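Local coordinates for protein acetyl-CoA acetyltransferase A (Ascaris suum, PDB 6BJA) that probably makes or cleaves acetoacetyl-CoA by transferring an acetyl group to or from coenzyme A, as a thiolase of lipid metabolism, at residues A[18-23]-A[217-222]; A[58-63]-A[71-76]; A[284-289]-A[303-308]. All coordinates share one frame; numbering follows the deposited sequence.

Contact 1: A[18-23]-A[217-222]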
loop_
_atom_site.group_PDB
_atom_site.type_symbol
_atom_site.label_atom_id
_atom_site.label_comp_id
_atom_site.label_asym_id
_atom_site.label_seq_id
_atom_site.Cartn_x
_atom_site.Cartn_y
_atom_site.Cartn_z
ATOM N N ARG A 18 5.787 -34.068 11.438
ATOM C CA ARG A 18 6.027 -32.663 11.140
ATOM C C ARG A 18 6.677 -32.485 9.778
ATOM O O ARG A 18 7.330 -33.374 9.291
ATOM C CB ARG A 18 6.918 -32.056 12.219
ATOM C CG ARG A 18 8.358 -32.590 12.222
ATOM C CD ARG A 18 9.179 -31.864 13.249
ATOM N NE ARG A 18 10.613 -32.163 13.274
ATOM C CZ ARG A 18 11.539 -31.535 12.560
ATOM N NH1 ARG A 18 11.213 -30.631 11.659
ATOM N NH2 ARG A 18 12.826 -31.815 12.760
ATOM N N THR A 19 6.496 -31.327 9.166
ATOM C CA THR A 19 7.296 -30.952 8.022
ATOM C C THR A 19 8.703 -30.633 8.485
ATOM O O THR A 19 8.931 -30.327 9.661
ATOM C CB THR A 19 6.728 -29.721 7.296
ATOM O OG1 THR A 19 6.859 -28.578 8.157
ATOM C CG2 THR A 19 5.288 -29.914 6.884
ATOM N N PRO A 20 9.673 -30.682 7.566
ATOM C CA PRO A 20 10.903 -29.951 7.825
ATOM C C PRO A 20 10.536 -28.488 8.019
ATOM O O PRO A 20 9.506 -28.017 7.501
ATOM C CB PRO A 20 11.726 -30.135 6.557
ATOM C CG PRO A 20 11.004 -31.226 5.780
ATOM C CD PRO A 20 9.573 -31.073 6.166
ATOM N N ILE A 21 11.379 -27.774 8.737
ATOM C CA ILE A 21 11.149 -26.360 9.008
ATOM C C ILE A 21 12.013 -25.550 8.050
ATOM O O ILE A 21 13.227 -25.745 8.001
ATOM C CB ILE A 21 11.467 -26.017 10.464
ATOM C CG1 ILE A 21 10.537 -26.788 11.412
ATOM C CG2 ILE A 21 11.356 -24.533 10.680
ATOM C CD1 ILE A 21 10.979 -26.764 12.855
ATOM N N ALA A 22 11.397 -24.674 7.260
ATOM C CA ALA A 22 12.127 -23.900 6.260
ATOM C C ALA A 22 12.408 -22.486 6.755
ATOM O O ALA A 22 11.705 -21.951 7.631
ATOM C CB ALA A 22 11.361 -23.858 4.933
ATOM N N SER A 23 13.473 -21.900 6.220
ATOM C CA SER A 23 13.819 -20.522 6.521
ATOM C C SER A 23 12.835 -19.522 5.913
ATOM O O SER A 23 12.042 -19.826 5.028
ATOM C CB SER A 23 15.223 -20.213 6.025
ATOM O OG SER A 23 16.141 -21.070 6.677
ATOM N N VAL A 217 12.956 -29.798 -5.616
ATOM C CA VAL A 217 11.558 -30.118 -5.889
ATOM C C VAL A 217 10.869 -30.682 -4.639
ATOM O O VAL A 217 9.652 -30.906 -4.615
ATOM C CB VAL A 217 11.426 -31.142 -7.059
ATOM C CG1 VAL A 217 11.674 -30.464 -8.398
ATOM C CG2 VAL A 217 12.367 -32.330 -6.861
ATOM N N VAL A 218 11.660 -30.919 -3.602
ATOM C CA VAL A 218 11.150 -31.494 -2.376
ATOM C C VAL A 218 12.041 -31.038 -1.235
ATOM O O VAL A 218 13.269 -31.001 -1.355
ATOM C CB VAL A 218 11.087 -33.055 -2.448
ATOM C CG1 VAL A 218 12.453 -33.647 -2.667
ATOM C CG2 VAL A 218 10.439 -33.630 -1.216
ATOM N N LEU A 219 11.417 -30.672 -0.125
ATOM C CA LEU A 219 12.134 -30.307 1.093
ATOM C C LEU A 219 12.106 -31.505 2.025
ATOM O O LEU A 219 11.034 -31.985 2.377
ATOM C CB LEU A 219 11.502 -29.084 1.754
ATOM C CG LEU A 219 12.204 -28.624 3.021
ATOM C CD1 LEU A 219 13.588 -28.052 2.689
ATOM C CD2 LEU A 219 11.345 -27.615 3.766
ATOM N N THR A 220 13.290 -31.995 2.405
ATOM C CA THR A 220 13.402 -33.194 3.229
ATOM C C THR A 220 14.128 -32.998 4.560
ATOM O O THR A 220 14.125 -33.900 5.391
ATOM C CB THR A 220 14.140 -34.307 2.462
ATOM O OG1 THR A 220 15.474 -33.880 2.183
ATOM C CG2 THR A 220 13.399 -34.622 1.176
ATOM N N GLU A 221 14.744 -31.826 4.748
ATOM C CA GLU A 221 15.570 -31.528 5.930
ATOM C C GLU A 221 15.317 -30.104 6.412
ATOM O O GLU A 221 15.107 -29.213 5.610
ATOM C CB GLU A 221 17.069 -31.674 5.629
ATOM C CG GLU A 221 17.508 -33.024 5.174
ATOM C CD GLU A 221 19.026 -33.107 5.065
ATOM O OE1 GLU A 221 19.703 -32.054 5.162
ATOM O OE2 GLU A 221 19.529 -34.234 4.898
ATOM N N ASP A 222 15.348 -29.902 7.722
ATOM C CA ASP A 222 15.303 -28.575 8.296
ATOM C C ASP A 222 16.388 -27.697 7.681
ATOM O O ASP A 222 17.497 -28.171 7.409
ATOM C CB ASP A 222 15.492 -28.634 9.816
ATOM C CG ASP A 222 14.402 -29.426 10.523
ATOM O OD1 ASP A 222 13.204 -29.318 10.147
ATOM O OD2 ASP A 222 14.737 -30.155 11.472
#
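R18 and D222 meet through a two-pronged salt bridge that carries most of the polar contact. The guanidinium comes end-on: NH1 of R18 gives a practically straight bond (179°) to OD1 of D222 at 2.8 Å, and NH2 of R18 reaches OD2 of D222 at the same 2.8 Å. Each oxygen offers its syn lone pair, and the two flat groups lie only 11° apart, so the carboxylate continues the guanidinium plane. The R18 chain runs extended from CG to NE, which carries its tip across to the second segment.

OD1 of D222 has a further donor. The backbone N of I21 binds it at 2.8 Å on the anti lone pair, so this oxygen is gripped from both of its lone-pair positions. W195 NE1 donates to OD2, while R18 NE pairs with E203 and F200 makes a cation-pi contact with R18. With the carboxylate buried among so many donors, its ionised form is probably favoured.

In the thiolase fold, 18-23 is the end of strand 11-23, which lies between 257-267 and 280-289 where the sheets of the two halves meet; 217-222 runs out of the small two-stranded antiparallel hairpin 207-208/218-219. The two touching parts run at 90° to each other. I21 lies about 7 Å, side chain to side chain, from H355, the predicted proton acceptor.

Van der Waals contact centres on P20, whose CB and CG press on the backbone of 219-221. Its CG sits 3.5 Å from the carbonyl O of L219, and its CB lies 3.6 Å from the carbonyl C of E221. The apolar pairs are made by CD2 of L219, which touches both CB of P20 at 3.8 Å and CB of A22 at 3.9 Å.

Contact 2: A[58-63]-A[71-76]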
loop_
_atom_site.group_PDB
_atom_site.type_symbol
_atom_site.label_atom_id
_atom_site.label_comp_id
_atom_site.label_asym_id
_atom_site.label_seq_id
_atom_site.Cartn_x
_atom_site.Cartn_y
_atom_site.Cartn_z
ATOM N N THR A 58 -10.958 -31.100 13.903
ATOM C CA THR A 58 -9.659 -30.605 13.457
ATOM C C THR A 58 -9.373 -29.308 14.175
ATOM O O THR A 58 -10.142 -28.358 14.027
ATOM C CB THR A 58 -9.669 -30.391 11.969
ATOM O OG1 THR A 58 -10.003 -31.641 11.341
ATOM C CG2 THR A 58 -8.314 -29.916 11.457
ATOM N N ILE A 59 -8.308 -29.281 14.973
ATOM C CA ILE A 59 -8.011 -28.125 15.822
ATOM C C ILE A 59 -6.634 -27.623 15.427
ATOM O O ILE A 59 -5.666 -28.361 15.548
ATOM C CB ILE A 59 -8.009 -28.472 17.326
ATOM C CG1 ILE A 59 -9.275 -29.222 17.716
ATOM C CG2 ILE A 59 -7.822 -27.202 18.169
ATOM C CD1 ILE A 59 -9.228 -29.866 19.061
ATOM N N VAL A 60 -6.551 -26.377 14.976
ATOM C CA VAL A 60 -5.327 -25.854 14.380
ATOM C C VAL A 60 -4.818 -24.596 15.035
ATOM O O VAL A 60 -5.513 -23.580 15.074
ATOM C CB VAL A 60 -5.515 -25.524 12.892
ATOM C CG1 VAL A 60 -4.175 -25.075 12.289
ATOM C CG2 VAL A 60 -6.071 -26.720 12.133
ATOM N N GLY A 61 -3.583 -24.636 15.524
ATOM C CA GLY A 61 -2.914 -23.434 15.975
ATOM C C GLY A 61 -2.285 -22.638 14.847
ATOM O O GLY A 61 -1.599 -23.184 13.970
ATOM N N ASN A 62 -2.519 -21.330 14.867
ATOM C CA ASN A 62 -2.008 -20.413 13.857
ATOM C C ASN A 62 -2.058 -19.013 14.416
ATOM O O ASN A 62 -3.056 -18.634 15.004
ATOM C CB ASN A 62 -2.836 -20.495 12.564
ATOM C CG ASN A 62 -2.388 -19.497 11.522
ATOM O OD1 ASN A 62 -3.011 -18.440 11.327
ATOM N ND2 ASN A 62 -1.312 -19.828 10.822
ATOM N N VAL A 63 -0.973 -18.266 14.262
ATOM C CA VAL A 63 -0.883 -16.911 14.786
ATOM C C VAL A 63 -1.159 -15.852 13.712
ATOM O O VAL A 63 -1.982 -14.957 13.920
ATOM C CB VAL A 63 0.499 -16.673 15.416
ATOM C CG1 VAL A 63 0.584 -15.256 16.002
ATOM C CG2 VAL A 63 0.776 -17.736 16.471
ATOM N N ASN A 71 -11.249 -19.316 8.606
ATOM C CA ASN A 71 -10.990 -20.477 9.476
ATOM C C ASN A 71 -10.138 -21.564 8.840
ATOM O O ASN A 71 -10.662 -22.553 8.330
ATOM C CB ASN A 71 -12.346 -21.045 9.933
ATOM C CG ASN A 71 -12.226 -22.199 10.920
ATOM O OD1 ASN A 71 -11.157 -22.494 11.467
ATOM N ND2 ASN A 71 -13.350 -22.862 11.156
ATOM N N ILE A 72 -8.825 -21.383 8.858
ATOM C CA ILE A 72 -7.979 -22.288 8.074
ATOM C C ILE A 72 -8.135 -23.741 8.521
ATOM O O ILE A 72 -7.929 -24.637 7.709
ATOM C CB ILE A 72 -6.482 -21.905 8.112
ATOM C CG1 ILE A 72 -5.915 -21.946 9.527
ATOM C CG2 ILE A 72 -6.263 -20.558 7.445
ATOM C CD1 ILE A 72 -4.432 -21.842 9.530
ATOM N N ALA A 73 -8.512 -23.986 9.773
ATOM C CA ALA A 73 -8.766 -25.353 10.236
ATOM C C ALA A 73 -9.799 -26.047 9.347
ATOM O O ALA A 73 -9.628 -27.219 9.027
ATOM C CB ALA A 73 -9.223 -25.372 11.665
ATOM N N ARG A 74 -10.838 -25.329 8.917
ATOM C CA ARG A 74 -11.854 -25.935 8.058
ATOM C C ARG A 74 -11.317 -26.200 6.638
ATOM O O ARG A 74 -11.630 -27.220 6.021
ATOM C CB ARG A 74 -13.078 -25.040 8.011
ATOM C CG ARG A 74 -14.243 -25.606 7.206
ATOM C CD ARG A 74 -14.856 -26.807 7.876
ATOM N NE ARG A 74 -16.173 -27.123 7.278
ATOM C CZ ARG A 74 -16.884 -28.205 7.573
ATOM N NH1 ARG A 74 -16.466 -29.069 8.489
ATOM N NH2 ARG A 74 -18.047 -28.410 6.963
ATOM N N GLN A 75 -10.528 -25.277 6.109
ATOM C CA GLN A 75 -9.894 -25.465 4.818
ATOM C C GLN A 75 -9.015 -26.702 4.844
ATOM O O GLN A 75 -9.054 -27.524 3.936
ATOM C CB GLN A 75 -9.075 -24.247 4.424
ATOM C CG GLN A 75 -9.866 -22.965 4.241
ATOM C CD GLN A 75 -8.978 -21.843 3.774
ATOM O OE1 GLN A 75 -8.276 -21.967 2.763
ATOM N NE2 GLN A 75 -8.971 -20.750 4.519
ATOM N N ILE A 76 -8.213 -26.827 5.890
ATOM C CA ILE A 76 -7.299 -27.952 6.027
ATOM C C ILE A 76 -8.067 -29.265 6.150
ATOM O O ILE A 76 -7.768 -30.267 5.478
ATOM C CB ILE A 76 -6.381 -27.738 7.261
ATOM C CG1 ILE A 76 -5.394 -26.604 6.987
ATOM C CG2 ILE A 76 -5.621 -29.018 7.636
ATOM C CD1 ILE A 76 -4.739 -26.051 8.255
#
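V60 and A73 mark the closest backbone approach, CA to CA 5.4 Å, where strand 58-61 and helix 72-76 cross at 127° with their axes 7.9 Å apart. This is the strand-to-helix half of a beta-alpha-beta unit completed by strand 87-92. V60 carries the middle of the contact. With CG2 anti to its carbonyl carbon, the valine sets that methyl against CB of A73 at 3.5 Å, tighter than usual for two carbons. Its tip also meets that of I76, CG2 of V60 lying 4.2 Å from CD1 of I76. Further along, CD1 of I72 comes up to N62 at about a right angle, 3.7 Å from both CB and CG of the asparagine. At the other end, CG2 of T58 rests near the carbonyl O of A73. The polar ends are served elsewhere: T58 OG1 bonds S77 OG, and N62 ND2 bonds S122 O. On the helix side, V34 and T41 of helix 33-48 cover I72 and I76, while R74 NE reaches G386 O of the second subunit. The helix therefore meets this strand mainly through aliphatic carbon, and with those two polar groups bonded outside both segments the contact rests on close van der Waals fit.

Contact 3: A[284-289]-A[303-308]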
loop_
_atom_site.group_PDB
_atom_site.type_symbol
_atom_site.label_atom_id
_atom_site.label_comp_id
_atom_site.label_asym_id
_atom_site.label_seq_id
_atom_site.Cartn_x
_atom_site.Cartn_y
_atom_site.Cartn_z
ATOM N N SER A 284 -1.113 -35.805 31.466
ATOM C CA SER A 284 -1.520 -34.589 32.147
ATOM C C SER A 284 -1.055 -33.370 31.381
ATOM O O SER A 284 -0.168 -33.465 30.517
ATOM C CB SER A 284 -0.947 -34.562 33.569
ATOM O OG SER A 284 -1.542 -33.533 34.344
ATOM N N TYR A 285 -1.636 -32.220 31.708
ATOM C CA TYR A 285 -1.174 -30.955 31.166
ATOM C C TYR A 285 -1.356 -29.865 32.223
ATOM O O TYR A 285 -2.118 -30.033 33.178
ATOM C CB TYR A 285 -1.924 -30.604 29.880
ATOM C CG TYR A 285 -3.383 -30.396 30.075
ATOM C CD1 TYR A 285 -3.833 -29.161 30.486
ATOM C CD2 TYR A 285 -4.303 -31.407 29.866
ATOM C CE1 TYR A 285 -5.119 -28.918 30.684
ATOM C CE2 TYR A 285 -5.659 -31.161 30.072
ATOM C CZ TYR A 285 -6.036 -29.897 30.488
ATOM O OH TYR A 285 -7.342 -29.531 30.725
ATOM N N ALA A 286 -0.653 -28.759 32.040
ATOM C CA ALA A 286 -0.742 -27.634 32.951
ATOM C C ALA A 286 -0.504 -26.355 32.183
ATOM O O ALA A 286 0.154 -26.350 31.131
ATOM C CB ALA A 286 0.257 -27.779 34.068
ATOM N N GLU A 287 -1.027 -25.256 32.726
ATOM C CA GLU A 287 -0.889 -23.955 32.113
ATOM C C GLU A 287 -0.567 -22.962 33.214
ATOM O O GLU A 287 -1.104 -23.074 34.311
ATOM C CB GLU A 287 -2.171 -23.555 31.389
ATOM C CG GLU A 287 -2.617 -24.554 30.309
ATOM C CD GLU A 287 -4.014 -24.275 29.763
ATOM O OE1 GLU A 287 -4.984 -24.323 30.546
ATOM O OE2 GLU A 287 -4.147 -24.042 28.548
ATOM N N ALA A 288 0.318 -22.025 32.917
ATOM C CA ALA A 288 0.720 -21.002 33.870
ATOM C C ALA A 288 0.718 -19.631 33.230
ATOM O O ALA A 288 0.778 -19.489 32.003
ATOM C CB ALA A 288 2.092 -21.312 34.417
ATOM N N GLY A 289 0.618 -18.606 34.060
ATOM C CA GLY A 289 0.723 -17.257 33.561
ATOM C C GLY A 289 1.417 -16.323 34.536
ATOM O O GLY A 289 1.227 -16.417 35.750
ATOM N N VAL A 303 5.483 -26.349 34.615
ATOM C CA VAL A 303 6.020 -27.679 34.902
ATOM C C VAL A 303 5.919 -28.012 36.399
ATOM O O VAL A 303 5.597 -29.140 36.755
ATOM C CB VAL A 303 7.477 -27.790 34.427
ATOM C CG1 VAL A 303 8.168 -29.037 35.014
ATOM C CG2 VAL A 303 7.516 -27.796 32.920
ATOM N N LYS A 304 6.163 -27.037 37.270
ATOM C CA LYS A 304 6.036 -27.291 38.706
ATOM C C LYS A 304 4.615 -27.766 39.028
ATOM O O LYS A 304 4.429 -28.737 39.756
ATOM C CB LYS A 304 6.402 -26.039 39.510
ATOM C CG LYS A 304 7.887 -25.792 39.513
ATOM C CD LYS A 304 8.259 -24.489 40.208
ATOM C CE LYS A 304 9.724 -24.208 40.021
ATOM N NZ LYS A 304 10.531 -25.370 40.487
ATOM N N GLN A 305 3.626 -27.125 38.413
ATOM C CA GLN A 305 2.226 -27.501 38.577
ATOM C C GLN A 305 1.973 -28.887 37.999
ATOM O O GLN A 305 1.362 -29.737 38.630
ATOM C CB GLN A 305 1.323 -26.471 37.905
ATOM C CG GLN A 305 -0.167 -26.757 38.007
ATOM C CD GLN A 305 -0.638 -26.925 39.438
ATOM O OE1 GLN A 305 -0.289 -26.134 40.318
ATOM N NE2 GLN A 305 -1.428 -27.965 39.680
ATOM N N LEU A 306 2.486 -29.110 36.796
ATOM C CA LEU A 306 2.335 -30.391 36.113
ATOM C C LEU A 306 2.844 -31.561 36.957
ATOM O O LEU A 306 2.174 -32.580 37.107
ATOM C CB LEU A 306 3.085 -30.339 34.783
ATOM C CG LEU A 306 2.996 -31.542 33.845
ATOM C CD1 LEU A 306 1.599 -31.677 33.274
ATOM C CD2 LEU A 306 4.010 -31.413 32.720
ATOM N N LEU A 307 4.040 -31.404 37.513
ATOM C CA LEU A 307 4.683 -32.470 38.275
ATOM C C LEU A 307 3.982 -32.663 39.621
ATOM O O LEU A 307 3.768 -33.792 40.048
ATOM C CB LEU A 307 6.162 -32.156 38.474
ATOM C CG LEU A 307 7.052 -32.131 37.229
ATOM C CD1 LEU A 307 8.474 -31.755 37.623
ATOM C CD2 LEU A 307 7.058 -33.475 36.533
ATOM N N SER A 308 3.621 -31.560 40.268
ATOM C CA SER A 308 2.902 -31.611 41.541
ATOM C C SER A 308 1.608 -32.415 41.433
ATOM O O SER A 308 1.383 -33.345 42.202
ATOM C CB SER A 308 2.577 -30.202 42.037
ATOM O OG SER A 308 1.858 -30.272 43.255
#
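L306 lays its side chain against the backbone of 284-285, joining helix 298-310 to strand 280-289, which lies between 11-23 and 388-396 in the sheet of the thiolase fold. Strand and helix run in nearly opposite directions, 147° apart, with axes 7.1 Å from each other. CG of L306 stands anti to its backbone N (chi1 -176°), and of the two terminal methyls CD1 does the touching. It lies 3.6 Å from CA of Y285 and 3.7 Å from the carbonyl C of S284, meeting main chain as well as the S284 side chain. L306 also packs on V379 of strand 377-384.

A286 stands at the nearest backbone approach, its CA 5.2 Å from that of L306. Its methyl points at the helix and meets CB of L306 at 3.9 Å, and it also lies 3.8 Å from the backbone N of L306. The small side chain is consistent with the close approach of helix and strand here. Beside it, Q305 brings CG to 4.1 Å from CB of A286 at the outer margin of the contact, while NE2 of Q305 bonds OE1 of Q309.

S284 completes the set, with a hydroxyl that takes a hydrogen bond from Q309 NE2; Y285 O accepts from the same amide nitrogen, so Q309 ties the next helical turn to the strand. On the reverse face Y285 and E287 also reach the second subunit: the rings of Y285 and Y113 of that subunit meet edge-to-face, and the same Y113 bonds E287. OG of S284 also lies 3.8 Å from CD1 of L306.

All three contacts reach one continuous mixed sheet, built from both domains. Contacts 1 and 2 belong to the N-terminal thiolase domain, contact 3 to the C-terminal one. Along the chain, contact 2 is nested inside the long loop closed by contact 1, and contact 3 follows after both. Centres of contacts 1 and 3 are 32 Å apart, on opposite sides of the chain's centre, although strands 11-23 and 280-289 are neighbours. Contact 2 lies 20 Å from contact 1 and 26 Å from contact 3, centre to centre. Contacts 2 and 3 lie toward the second subunit, which both touch, and contact 1 toward the probable active site, nearest the predicted catalytic H355.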